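PDB 3T7V: 3-methylornithine synthase from Methanosarcina barkeri, which catalyses the radical-based isomerization of L-lysine to (3R)-3-methyl-D-ornithine in pyrrolysine biosynthesis, using a [4Fe-4S] cluster and S-adenosylmethionine. Local coordinates for residues A[98-103]-A[137-142]; A[104-109]-A[322-327]; A[171-176]-A[192-197]; A[196-199]-A[203-206]. All blocks are in the same frame, centred on the assembly; numbering follows the deposited sequence.

Contact 1: A[98-103]-A[137-142]; sequences ETCKTL and EELGLP
Cys100 and Glu138 bring the two helix ends closest, their CA atoms 6.6 Å apart, where helix 93-103 lies against the last residues of helix 126-139. Leu139 does most of the touching. Its CD2 methyl sits 3.5 Å from the carbonyl O of Cys100 and also reaches Cys100 CB and, at 4.1 Å, Leu103 CB. The sulfur of Cys100 meets the same leucine at its branch point: with SG beside the backbone N (chi1 -75°), it rests 4.0 Å from Leu139 CG. Glu138 contributes its CB, 3.9 Å from Cys100 CB; farther out its chain bends at chi2, and OE2 forms a salt bridge with Lys104. Cutting Leu139 back to an alanine would take away the methyls that meet Cys100 and Leu103 and is likely to open a gap between the helices. Gly140, with positive phi, follows the helix end and turns the chain toward Pro142, which is backbone-bonded to Val111 of strand 110-115. The whole is a helix-helix contact between two outer helices of the radical SAM TIM barrel, 93-103 and 126-139, with Leu103 facing inward onto Cys63 and Ile65 of strand 58-68.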
loop_
_atom_site.group_PDB
_atom_site.type_symbol
_atom_site.label_atom_id
_atom_site.label_comp_id
_atom_site.label_asym_id
_atom_site.label_seq_id
_atom_site.Cartn_x
_atom_site.Cartn_y
_atom_site.Cartn_z
ATOM N N GLU A 98 -9.789 22.079 2.495
ATOM C CA GLU A 98 -10.505 22.044 1.246
ATOM C C GLU A 98 -10.498 20.649 0.672
ATOM O O GLU A 98 -11.534 20.173 0.166
ATOM C CB GLU A 98 -9.908 23.068 0.314
ATOM C CG GLU A 98 -10.464 23.028 -1.124
ATOM C CD GLU A 98 -11.941 23.431 -1.192
ATOM O OE1 GLU A 98 -12.238 24.500 -0.586
ATOM O OE2 GLU A 98 -12.780 22.705 -1.860
ATOM N N THR A 99 -9.388 19.942 0.791
ATOM C CA THR A 99 -9.324 18.553 0.268
ATOM C C THR A 99 -10.324 17.709 1.050
ATOM O O THR A 99 -11.137 16.923 0.430
ATOM C CB THR A 99 -7.918 17.984 0.448
ATOM O OG1 THR A 99 -7.035 18.783 -0.359
ATOM C CG2 THR A 99 -7.861 16.576 -0.061
ATOM N N CYS A 100 -10.340 17.858 2.357
ATOM C CA CYS A 100 -11.274 17.064 3.172
ATOM C C CYS A 100 -12.741 17.320 2.728
ATOM O O CYS A 100 -13.557 16.377 2.706
ATOM C CB CYS A 100 -11.199 17.396 4.657
ATOM S SG CYS A 100 -9.708 16.689 5.384
ATOM N N LYS A 101 -13.093 18.574 2.423
ATOM C CA LYS A 101 -14.503 18.882 2.073
ATOM C C LYS A 101 -14.890 18.053 0.844
ATOM O O LYS A 101 -16.057 17.620 0.732
ATOM C CB LYS A 101 -14.682 20.351 1.808
ATOM C CG LYS A 101 -14.677 21.088 3.140
ATOM C CD LYS A 101 -15.006 22.584 2.975
ATOM C CE LYS A 101 -14.555 23.437 4.156
ATOM N NZ LYS A 101 -14.934 24.876 3.844
ATOM N N THR A 102 -13.941 17.794 -0.069
ATOM C CA THR A 102 -14.293 17.124 -1.283
ATOM C C THR A 102 -14.452 15.621 -1.058
ATOM O O THR A 102 -14.948 14.929 -1.928
ATOM C CB THR A 102 -13.244 17.356 -2.441
ATOM O OG1 THR A 102 -11.984 16.752 -2.127
ATOM C CG2 THR A 102 -12.981 18.800 -2.655
ATOM N N LEU A 103 -14.012 15.113 0.117
ATOM C CA LEU A 103 -14.016 13.683 0.409
ATOM C C LEU A 103 -15.273 13.281 1.182
ATOM O O LEU A 103 -15.671 12.077 1.211
ATOM C CB LEU A 103 -12.781 13.306 1.276
ATOM C CG LEU A 103 -11.517 13.548 0.474
ATOM C CD1 LEU A 103 -10.366 13.163 1.336
ATOM C CD2 LEU A 103 -11.509 12.823 -0.857
ATOM N N GLU A 137 -11.251 15.224 12.796
ATOM C CA GLU A 137 -12.417 16.077 13.126
ATOM C C GLU A 137 -13.261 16.403 11.887
ATOM O O GLU A 137 -14.498 16.493 11.985
ATOM C CB GLU A 137 -11.927 17.379 13.757
ATOM C CG GLU A 137 -11.468 17.254 15.200
ATOM C CD GLU A 137 -10.908 18.593 15.702
ATOM O OE1 GLU A 137 -10.744 19.598 14.890
ATOM O OE2 GLU A 137 -10.589 18.618 16.901
ATOM N N GLU A 138 -12.603 16.597 10.741
ATOM C CA GLU A 138 -13.285 16.924 9.481
ATOM C C GLU A 138 -13.998 15.739 8.930
ATOM O O GLU A 138 -15.177 15.836 8.500
ATOM C CB GLU A 138 -12.297 17.415 8.406
ATOM C CG GLU A 138 -11.751 18.812 8.694
ATOM C CD GLU A 138 -12.804 19.915 8.730
ATOM O OE1 GLU A 138 -12.648 20.822 9.557
ATOM O OE2 GLU A 138 -13.840 19.866 7.975
ATOM N N LEU A 139 -13.331 14.573 8.920
ATOM C CA LEU A 139 -13.898 13.433 8.177
ATOM C C LEU A 139 -14.547 12.337 8.993
ATOM O O LEU A 139 -15.421 11.624 8.516
ATOM C CB LEU A 139 -12.748 12.753 7.349
ATOM C CG LEU A 139 -12.105 13.640 6.297
ATOM C CD1 LEU A 139 -10.964 12.843 5.596
ATOM C CD2 LEU A 139 -13.166 14.080 5.318
ATOM N N GLY A 140 -14.073 12.143 10.203
ATOM C CA GLY A 140 -14.597 11.048 11.023
ATOM C C GLY A 140 -14.261 9.618 10.569
ATOM O O GLY A 140 -14.645 8.682 11.213
ATOM N N LEU A 141 -13.541 9.477 9.481
ATOM C CA LEU A 141 -13.287 8.184 8.835
ATOM C C LEU A 141 -12.077 7.587 9.452
ATOM O O LEU A 141 -11.210 8.258 10.075
ATOM C CB LEU A 141 -12.885 8.418 7.319
ATOM C CG LEU A 141 -14.078 8.779 6.396
ATOM C CD1 LEU A 141 -13.525 9.171 5.044
ATOM C CD2 LEU A 141 -15.009 7.549 6.283
ATOM N N PRO A 142 -11.946 6.264 9.344
ATOM C CA PRO A 142 -10.634 5.642 9.628
ATOM C C PRO A 142 -9.500 6.287 8.891
ATOM O O PRO A 142 -9.662 6.689 7.710
ATOM C CB PRO A 142 -10.823 4.195 9.127
ATOM C CG PRO A 142 -12.355 4.009 9.226
ATOM C CD PRO A 142 -12.911 5.332 8.789
#

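Contact 2: A[104-109]-A[322-327]; sequences KGAGFH and RDIKSV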
loop_
_atom_site.group_PDB
_atom_site.type_symbol
_atom_site.label_atom_id
_atom_site.label_comp_id
_atom_site.label_asym_id
_atom_site.label_seq_id
_atom_site.Cartn_x
_atom_site.Cartn_y
_atom_site.Cartn_z
ATOM N N LYS A 104 -15.906 14.279 1.836
ATOM C CA LYS A 104 -17.023 13.938 2.770
ATOM C C LYS A 104 -18.169 13.364 1.966
ATOM O O LYS A 104 -18.667 14.002 1.037
ATOM C CB LYS A 104 -17.465 15.223 3.480
ATOM C CG LYS A 104 -16.390 15.686 4.453
ATOM C CD LYS A 104 -16.838 17.018 5.116
ATOM C CE LYS A 104 -15.642 17.605 5.844
ATOM N NZ LYS A 104 -16.042 18.819 6.581
ATOM N N GLY A 105 -18.591 12.186 2.431
ATOM C CA GLY A 105 -19.702 11.470 1.771
ATOM C C GLY A 105 -19.415 10.938 0.380
ATOM O O GLY A 105 -20.338 10.541 -0.299
ATOM N N ALA A 106 -18.140 10.835 -0.012
ATOM C CA ALA A 106 -17.794 10.353 -1.321
ATOM C C ALA A 106 -17.825 8.856 -1.404
ATOM O O ALA A 106 -17.924 8.343 -2.528
ATOM C CB ALA A 106 -16.415 10.875 -1.791
ATOM N N GLY A 107 -17.762 8.138 -0.284
ATOM C CA GLY A 107 -17.860 6.690 -0.350
ATOM C C GLY A 107 -16.581 6.007 0.044
ATOM O O GLY A 107 -16.479 4.744 -0.050
ATOM N N PHE A 108 -15.558 6.774 0.502
ATOM C CA PHE A 108 -14.330 6.113 0.995
ATOM C C PHE A 108 -14.503 5.424 2.362
ATOM O O PHE A 108 -15.258 5.840 3.227
ATOM C CB PHE A 108 -13.182 7.144 1.153
ATOM C CG PHE A 108 -12.742 7.704 -0.162
ATOM C CD1 PHE A 108 -11.933 6.908 -0.984
ATOM C CD2 PHE A 108 -13.100 9.021 -0.549
ATOM C CE1 PHE A 108 -11.454 7.401 -2.181
ATOM C CE2 PHE A 108 -12.648 9.510 -1.776
ATOM C CZ PHE A 108 -11.821 8.707 -2.579
ATOM N N HIS A 109 -13.810 4.286 2.497
ATOM C CA HIS A 109 -13.718 3.588 3.790
ATOM C C HIS A 109 -12.604 4.053 4.679
ATOM O O HIS A 109 -12.706 3.926 5.904
ATOM C CB HIS A 109 -13.548 2.053 3.586
ATOM C CG HIS A 109 -14.663 1.463 2.804
ATOM N ND1 HIS A 109 -14.590 1.330 1.447
ATOM C CD2 HIS A 109 -15.904 1.018 3.185
ATOM C CE1 HIS A 109 -15.761 0.855 0.986
ATOM N NE2 HIS A 109 -16.564 0.655 2.050
ATOM N N ARG A 322 -8.164 8.816 -11.686
ATOM C CA ARG A 322 -7.803 8.384 -10.331
ATOM C C ARG A 322 -8.987 8.629 -9.378
ATOM O O ARG A 322 -8.779 8.461 -8.172
ATOM C CB ARG A 322 -6.606 9.225 -9.807
ATOM C CG ARG A 322 -5.291 9.059 -10.552
ATOM C CD ARG A 322 -4.585 7.969 -9.833
ATOM N NE ARG A 322 -3.149 7.953 -10.171
ATOM C CZ ARG A 322 -2.160 7.615 -9.334
ATOM N NH1 ARG A 322 -2.439 7.207 -8.093
ATOM N NH2 ARG A 322 -0.904 7.657 -9.757
ATOM N N ASP A 323 -10.204 8.938 -9.829
ATOM C CA ASP A 323 -11.218 9.405 -8.849
ATOM C C ASP A 323 -12.115 8.231 -8.485
ATOM O O ASP A 323 -12.258 7.243 -9.222
ATOM C CB ASP A 323 -12.047 10.519 -9.444
ATOM C CG ASP A 323 -12.657 10.079 -10.717
ATOM O OD1 ASP A 323 -13.845 9.693 -10.603
ATOM O OD2 ASP A 323 -11.924 10.027 -11.782
ATOM N N ILE A 324 -12.699 8.343 -7.313
ATOM C CA ILE A 324 -13.589 7.300 -6.799
ATOM C C ILE A 324 -14.774 6.959 -7.732
ATOM O O ILE A 324 -15.127 5.803 -7.839
ATOM C CB ILE A 324 -14.037 7.613 -5.361
ATOM C CG1 ILE A 324 -14.595 6.368 -4.714
ATOM C CG2 ILE A 324 -14.981 8.784 -5.344
ATOM C CD1 ILE A 324 -14.988 6.626 -3.239
ATOM N N LYS A 325 -15.355 7.956 -8.374
ATOM C CA LYS A 325 -16.521 7.662 -9.208
ATOM C C LYS A 325 -16.073 6.739 -10.410
ATOM O O LYS A 325 -16.826 5.797 -10.793
ATOM C CB LYS A 325 -17.175 8.972 -9.665
ATOM C CG LYS A 325 -17.860 9.759 -8.554
ATOM C CD LYS A 325 -18.469 10.990 -9.266
ATOM C CE LYS A 325 -18.694 12.224 -8.409
ATOM N NZ LYS A 325 -19.989 12.178 -7.684
ATOM N N SER A 326 -14.859 6.946 -10.962
ATOM C CA SER A 326 -14.394 6.079 -12.073
ATOM C C SER A 326 -14.072 4.702 -11.546
ATOM O O SER A 326 -14.291 3.710 -12.234
ATOM C CB SER A 326 -13.179 6.606 -12.805
ATOM O OG SER A 326 -13.419 7.892 -13.208
ATOM N N VAL A 327 -13.455 4.638 -10.361
ATOM C CA VAL A 327 -13.237 3.339 -9.728
ATOM C C VAL A 327 -14.534 2.558 -9.504
ATOM O O VAL A 327 -14.603 1.373 -9.885
ATOM C CB VAL A 327 -12.505 3.491 -8.365
ATOM C CG1 VAL A 327 -12.485 2.172 -7.544
ATOM C CG2 VAL A 327 -11.050 3.932 -8.563
#
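Ile324 meets Phe108 methyl to ring: its CD1 stands 3.6 Å from the centroid and only 6° off the ring normal, a CH-pi contact made over the centre of one face. The isoleucine also reaches the rim of the ring, with CB 3.7 Å from Phe108 CZ. The same CD1 also lies 3.5 Å from Ala106 O and 3.7 Å from Gly107 C, so the methyl rests in the corner between the ring face and the loop backbone. Ala106 CB is a looser neighbour, 4.4 Å from Ile324 CG2.

The extended side chain of Ile324 explains this reach: CG1 is anti to the backbone N (chi1 -163°) and the next bond is also trans, which carries CD1 out to the loop. Gly107 leaves room for it, since a CB at this position would come close to CD1, and at these backbone angles it would also be pressed against the carbonyl O of Ala106. On the other segment, Asp323 is the N-cap of helix 324-334. Its OD1 accepts from Ser326 N at 3.0 Å, from above the carboxylate plane, a capping bond at the start of the turn from which Ile324 projects. Deeper in, Phe108 and Ile324 both pack on Ile300 of strand 296-300, while Phe108 adds Cys63 and Ile324 adds Leu61, both of strand 58-68. With no hydrogen bond crossing between the segments, the link between the helix and the loop before strand 110-115 rests on van der Waals packing and the CH-pi contact, which depend on close fit more than on direction.

Contact 3: A[171-176]-A[192-197]; sequences ETYDTE and NARRFA. With SAM (S-adenosylmethionine), chain C.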
loop_
_atom_site.group_PDB
_atom_site.type_symbol
_atom_site.label_atom_id
_atom_site.label_comp_id
_atom_site.label_asym_id
_atom_site.label_seq_id
_atom_site.Cartn_x
_atom_site.Cartn_y
_atom_site.Cartn_z
ATOM N N GLU A 171 9.692 -3.146 2.345
ATOM C CA GLU A 171 10.251 -3.236 0.937
ATOM C C GLU A 171 10.825 -4.622 0.633
ATOM O O GLU A 171 10.498 -5.252 -0.380
ATOM C CB GLU A 171 11.319 -2.216 0.551
ATOM C CG GLU A 171 11.104 -0.799 0.985
ATOM C CD GLU A 171 9.764 -0.277 0.624
ATOM O OE1 GLU A 171 8.994 -0.783 -0.269
ATOM O OE2 GLU A 171 9.387 0.699 1.277
ATOM N N THR A 172 11.656 -5.095 1.540
ATOM C CA THR A 172 12.226 -6.451 1.419
ATOM C C THR A 172 12.670 -6.884 2.815
ATOM O O THR A 172 13.206 -6.071 3.584
ATOM C CB THR A 172 13.422 -6.444 0.444
ATOM O OG1 THR A 172 13.984 -7.734 0.387
ATOM C CG2 THR A 172 14.512 -5.452 0.847
ATOM N N TYR A 173 12.614 -8.172 3.079
ATOM C CA TYR A 173 13.282 -8.746 4.242
ATOM C C TYR A 173 14.628 -9.422 3.935
ATOM O O TYR A 173 15.240 -10.041 4.833
ATOM C CB TYR A 173 12.374 -9.794 4.948
ATOM C CG TYR A 173 11.265 -9.103 5.702
ATOM C CD1 TYR A 173 10.135 -8.595 5.042
ATOM C CD2 TYR A 173 11.371 -8.942 7.060
ATOM C CE1 TYR A 173 9.134 -7.866 5.761
ATOM C CE2 TYR A 173 10.372 -8.261 7.792
ATOM C CZ TYR A 173 9.286 -7.746 7.134
ATOM O OH TYR A 173 8.348 -7.047 7.856
ATOM N N ASP A 174 15.090 -9.265 2.694
ATOM C CA ASP A 174 16.421 -9.734 2.325
ATOM C C ASP A 174 17.384 -8.622 2.710
ATOM O O ASP A 174 17.343 -7.524 2.150
ATOM C CB ASP A 174 16.369 -9.917 0.792
ATOM C CG ASP A 174 17.673 -10.268 0.178
ATOM O OD1 ASP A 174 18.724 -10.185 0.833
ATOM O OD2 ASP A 174 17.574 -10.699 -1.059
ATOM N N THR A 175 18.219 -8.860 3.728
ATOM C CA THR A 175 19.041 -7.798 4.280
ATOM C C THR A 175 20.043 -7.197 3.299
ATOM O O THR A 175 20.216 -5.910 3.275
ATOM C CB THR A 175 19.652 -8.249 5.619
ATOM O OG1 THR A 175 20.220 -9.551 5.451
ATOM C CG2 THR A 175 18.510 -8.390 6.580
ATOM N N GLU A 176 20.512 -8.075 2.394
ATOM C CA GLU A 176 21.474 -7.670 1.354
ATOM C C GLU A 176 20.801 -6.660 0.409
ATOM O O GLU A 176 21.404 -5.707 -0.099
ATOM C CB GLU A 176 21.926 -8.902 0.530
ATOM C CG GLU A 176 22.314 -10.153 1.305
ATOM C CD GLU A 176 23.702 -10.054 1.899
ATOM O OE1 GLU A 176 24.558 -10.913 1.572
ATOM O OE2 GLU A 176 23.929 -9.113 2.694
ATOM N N ASN A 192 10.325 -2.598 14.525
ATOM C CA ASN A 192 10.004 -2.239 15.885
ATOM C C ASN A 192 8.898 -1.183 15.965
ATOM O O ASN A 192 8.072 -1.185 16.919
ATOM C CB ASN A 192 11.303 -1.772 16.602
ATOM C CG ASN A 192 12.231 -2.934 16.902
ATOM O OD1 ASN A 192 11.847 -4.070 16.866
ATOM N ND2 ASN A 192 13.490 -2.632 17.112
ATOM N N ALA A 193 8.879 -0.245 14.986
ATOM C CA ALA A 193 7.839 0.749 14.997
ATOM C C ALA A 193 6.463 0.106 14.711
ATOM O O ALA A 193 5.467 0.500 15.348
ATOM C CB ALA A 193 8.166 1.829 13.932
ATOM N N ARG A 194 6.421 -0.865 13.784
ATOM C CA ARG A 194 5.127 -1.523 13.558
ATOM C C ARG A 194 4.705 -2.285 14.804
ATOM O O ARG A 194 3.515 -2.296 15.102
ATOM C CB ARG A 194 5.211 -2.426 12.329
ATOM C CG ARG A 194 5.296 -1.624 11.018
ATOM C CD ARG A 194 5.060 -2.551 9.783
ATOM N NE ARG A 194 5.993 -3.656 9.751
ATOM C CZ ARG A 194 7.218 -3.658 9.242
ATOM N NH1 ARG A 194 7.912 -4.790 9.498
ATOM N NH2 ARG A 194 7.718 -2.652 8.473
ATOM N N ARG A 195 5.641 -2.894 15.522
ATOM C CA ARG A 195 5.280 -3.606 16.730
ATOM C C ARG A 195 4.761 -2.672 17.810
ATOM O O ARG A 195 3.735 -2.958 18.471
ATOM C CB ARG A 195 6.520 -4.350 17.232
ATOM C CG ARG A 195 6.753 -5.570 16.336
ATOM C CD ARG A 195 7.944 -6.462 16.745
ATOM N NE ARG A 195 7.966 -6.595 18.223
ATOM C CZ ARG A 195 8.733 -5.872 19.065
ATOM N NH1 ARG A 195 9.621 -4.985 18.576
ATOM N NH2 ARG A 195 8.662 -6.074 20.354
ATOM N N PHE A 196 5.421 -1.516 17.960
ATOM C CA PHE A 196 4.999 -0.522 18.953
ATOM C C PHE A 196 3.581 -0.033 18.592
ATOM O O PHE A 196 2.720 0.133 19.448
ATOM C CB PHE A 196 5.988 0.659 19.010
ATOM C CG PHE A 196 5.574 1.708 20.026
ATOM C CD1 PHE A 196 5.891 1.514 21.365
ATOM C CD2 PHE A 196 4.833 2.798 19.642
ATOM C CE1 PHE A 196 5.487 2.478 22.327
ATOM C CE2 PHE A 196 4.409 3.771 20.563
ATOM C CZ PHE A 196 4.729 3.581 21.908
ATOM N N ALA A 197 3.371 0.239 17.289
ATOM C CA ALA A 197 2.070 0.736 16.865
ATOM C C ALA A 197 0.987 -0.313 17.163
ATOM O O ALA A 197 -0.103 0.081 17.695
ATOM C CB ALA A 197 2.103 1.041 15.341
HETATM N N SAM C . 8.047 8.248 3.319
HETATM C CA SAM C . 7.322 7.255 3.960
HETATM C C SAM C . 7.889 5.898 3.841
HETATM O O SAM C . 8.893 5.702 3.124
HETATM O OXT SAM C . 7.383 4.990 4.589
HETATM C CB SAM C . 6.185 6.917 3.292
HETATM C CG SAM C . 6.132 6.803 1.823
HETATM S SD SAM C . 5.468 5.177 1.264
HETATM C CE SAM C . 3.977 5.683 0.450
HETATM C "C5'" SAM C . 6.519 4.841 -0.132
HETATM C "C4'" SAM C . 6.606 3.533 -0.405
HETATM O "O4'" SAM C . 6.047 3.863 -1.828
HETATM C "C3'" SAM C . 7.800 2.958 -0.324
HETATM O "O3'" SAM C . 7.438 2.220 0.852
HETATM C "C2'" SAM C . 7.515 2.052 -1.530
HETATM O "O2'" SAM C . 6.985 0.735 -1.167
HETATM C "C1'" SAM C . 6.596 2.753 -2.546
HETATM N N9 SAM C . 7.429 3.380 -3.638
HETATM C C8 SAM C . 8.275 4.453 -3.596
HETATM N N7 SAM C . 8.835 4.613 -4.787
HETATM C C5 SAM C . 8.334 3.636 -5.617
HETATM C C6 SAM C . 8.619 3.275 -6.943
HETATM N N6 SAM C . 9.503 3.932 -7.695
HETATM N N1 SAM C . 7.920 2.271 -7.494
HETATM C C2 SAM C . 7.013 1.551 -6.771
HETATM N N3 SAM C . 6.798 1.798 -5.456
HETATM C C4 SAM C . 7.454 2.865 -4.901
#
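Tyr173 and Arg194 are brought together from opposite directions: the tyrosine ring leaves with CG beside the backbone N (chi1 -74°), and the arginine chain, bent at chi3 (-57°), turns its guanidinium to meet the phenol. Tyr173 OH and Arg194 NH1 come within 2.8 Å, but the angle is poor and the pair is not a hydrogen bond. The ring and guanidinium planes are 65° apart, and the approach is oblique to both. Their stronger partners lie elsewhere. The phenol is hydrogen-bonded to Asp206 OD2, to which Arg194 NH1 makes a long, weak ion pair, while Arg194 NH2 donates to Leu168 O and Gln170 OE1.

Two residues earlier, Glu171 faces the cofactor. The two carboxylate oxygens of Glu171 divide the ribose diol between them: O2' of S-adenosylmethionine donates to Glu171 OE1 at 2.7 Å, and O3' donates to Glu171 OE2 at 2.5 Å. OE2 also takes a salt bridge from Arg182, which itself bonds the cofactor. Tyr173 sits within an ST turn, in which Asp174 N donates to Thr172 OG1 at 3.0 Å. Asp174 then serves as N-cap of helix 175-181, with a weak bond from Glu176 N to its OD1. A bidentate carboxylate of this kind recognises both ribose hydroxyls at once, and its negative charge is likely to be moderated by Arg182; at the other pair, Asp206 probably offsets the positive charge of Arg194 beside the phenol.

Contact 4: A[196-199]-A[203-206]; sequences FAKQ and CVED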
loop_
_atom_site.group_PDB
_atom_site.type_symbol
_atom_site.label_atom_id
_atom_site.label_comp_id
_atom_site.label_asym_id
_atom_site.label_seq_id
_atom_site.Cartn_x
_atom_site.Cartn_y
_atom_site.Cartn_z
ATOM N N PHE A 196 5.421 -1.516 17.960
ATOM C CA PHE A 196 4.999 -0.522 18.953
ATOM C C PHE A 196 3.581 -0.033 18.592
ATOM O O PHE A 196 2.720 0.133 19.448
ATOM C CB PHE A 196 5.988 0.659 19.010
ATOM C CG PHE A 196 5.574 1.708 20.026
ATOM C CD1 PHE A 196 5.891 1.514 21.365
ATOM C CD2 PHE A 196 4.833 2.798 19.642
ATOM C CE1 PHE A 196 5.487 2.478 22.327
ATOM C CE2 PHE A 196 4.409 3.771 20.563
ATOM C CZ PHE A 196 4.729 3.581 21.908
ATOM N N ALA A 197 3.371 0.239 17.289
ATOM C CA ALA A 197 2.070 0.736 16.865
ATOM C C ALA A 197 0.987 -0.313 17.163
ATOM O O ALA A 197 -0.103 0.081 17.695
ATOM C CB ALA A 197 2.103 1.041 15.341
ATOM N N LYS A 198 1.247 -1.613 16.895
ATOM C CA LYS A 198 0.208 -2.660 17.182
ATOM C C LYS A 198 -0.085 -2.614 18.718
ATOM O O LYS A 198 -1.243 -2.739 19.142
ATOM C CB LYS A 198 0.711 -4.018 16.779
ATOM C CG LYS A 198 0.573 -4.232 15.302
ATOM C CD LYS A 198 -0.701 -5.063 15.022
ATOM C CE LYS A 198 -0.351 -6.502 14.678
ATOM N NZ LYS A 198 -1.587 -7.281 14.408
ATOM N N GLN A 199 0.946 -2.393 19.553
ATOM C CA GLN A 199 0.682 -2.352 21.009
ATOM C C GLN A 199 -0.212 -1.194 21.406
ATOM O O GLN A 199 -0.934 -1.241 22.439
ATOM C CB GLN A 199 2.026 -2.238 21.744
ATOM C CG GLN A 199 2.775 -3.539 21.651
ATOM C CD GLN A 199 4.226 -3.453 22.064
ATOM O OE1 GLN A 199 4.930 -4.474 22.078
ATOM N NE2 GLN A 199 4.663 -2.278 22.487
ATOM N N CYS A 203 -3.861 -0.906 13.563
ATOM C CA CYS A 203 -3.661 -1.950 12.570
ATOM C C CYS A 203 -2.402 -1.558 11.754
ATOM O O CYS A 203 -2.122 -0.352 11.660
ATOM C CB CYS A 203 -4.864 -1.951 11.601
ATOM S SG CYS A 203 -6.313 -2.627 12.316
ATOM N N VAL A 204 -1.681 -2.522 11.187
ATOM C CA VAL A 204 -0.429 -2.207 10.465
ATOM C C VAL A 204 -0.473 -2.775 9.079
ATOM O O VAL A 204 -1.069 -3.866 8.835
ATOM C CB VAL A 204 0.809 -2.571 11.243
ATOM C CG1 VAL A 204 0.808 -1.880 12.622
ATOM C CG2 VAL A 204 0.925 -4.031 11.456
ATOM N N GLU A 205 0.067 -2.024 8.127
ATOM C CA GLU A 205 0.255 -2.525 6.744
ATOM C C GLU A 205 1.754 -2.639 6.514
ATOM O O GLU A 205 2.521 -1.665 6.754
ATOM C CB GLU A 205 -0.325 -1.501 5.733
ATOM C CG GLU A 205 -0.243 -2.048 4.275
ATOM C CD GLU A 205 -0.706 -1.095 3.154
ATOM O OE1 GLU A 205 -0.799 0.144 3.327
ATOM O OE2 GLU A 205 -0.885 -1.631 1.987
ATOM N N ASP A 206 2.133 -3.800 5.993
ATOM C CA ASP A 206 3.509 -4.024 5.510
ATOM C C ASP A 206 3.445 -4.227 4.038
ATOM O O ASP A 206 2.366 -4.451 3.449
ATOM C CB ASP A 206 4.094 -5.264 6.215
ATOM C CG ASP A 206 5.639 -5.350 6.200
ATOM O OD1 ASP A 206 6.327 -4.442 5.625
ATOM O OD2 ASP A 206 6.129 -6.322 6.876
#
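In the radical SAM TIM barrel an outer helix leads into the next parallel strand, and here the last turn of helix 187-200 packs on the start of strand 203-210, just across the short link between them. Val204 points from the strand toward the helix and meets it with both methyls. CG1 is 3.6 Å from Lys198 CG and 4.2 Å from Ala197 CB, so it fits between the two helix residues, while CG2 lies 3.9 Å from Lys198 CG and 4.1 Å from Lys198 CD. The lysine chain and the valine cross at about a right angle. Lys198 is bent at both chi2 (-99°) and chi3 (-104°), which keeps CG and CD beside the valine methyls and sends NZ on to a hydrogen bond with Asp230 O.

A glycine in place of Val204 would probably leave Ala197 and the lysine methylenes without their apolar partner, and the Lys198 chain freer to turn. The strand is held by its neighbours as well: Val204 is backbone-bonded to Asp232 and Met233, and Cys203 to Asn164 and Leu166. The next residue, Glu205, binds Tyr169 OH and Arg235, two residues of the methylornithine site. The contact thus separates its chemistry along one lysine, whose CG and CD pack on the valine methyls while its ammonium group reaches the carbonyl of Asp230.

Overall arrangement
Contacts 1 and 2 lie on the same side of the chain's centre and touch: Leu103 packs on Phe108, and the chain passes directly from Leu103 of one to Lys104 of the other. Contacts 3 and 4 share helix 187-200 and meet at Asp206; contact 3 lies across the chain's centre from contact 2. Contact 4 is the buried one, whereas the other three are partly buried. No hydrogen bond crosses any of the four pairs, yet chemistry follows place: contact 1 joins helix to helix, contact 2 helix to loop and contact 4 helix to strand through apolar groups, whereas contact 3 brings polar and charged groups together beside S-adenosylmethionine, which Glu171 binds.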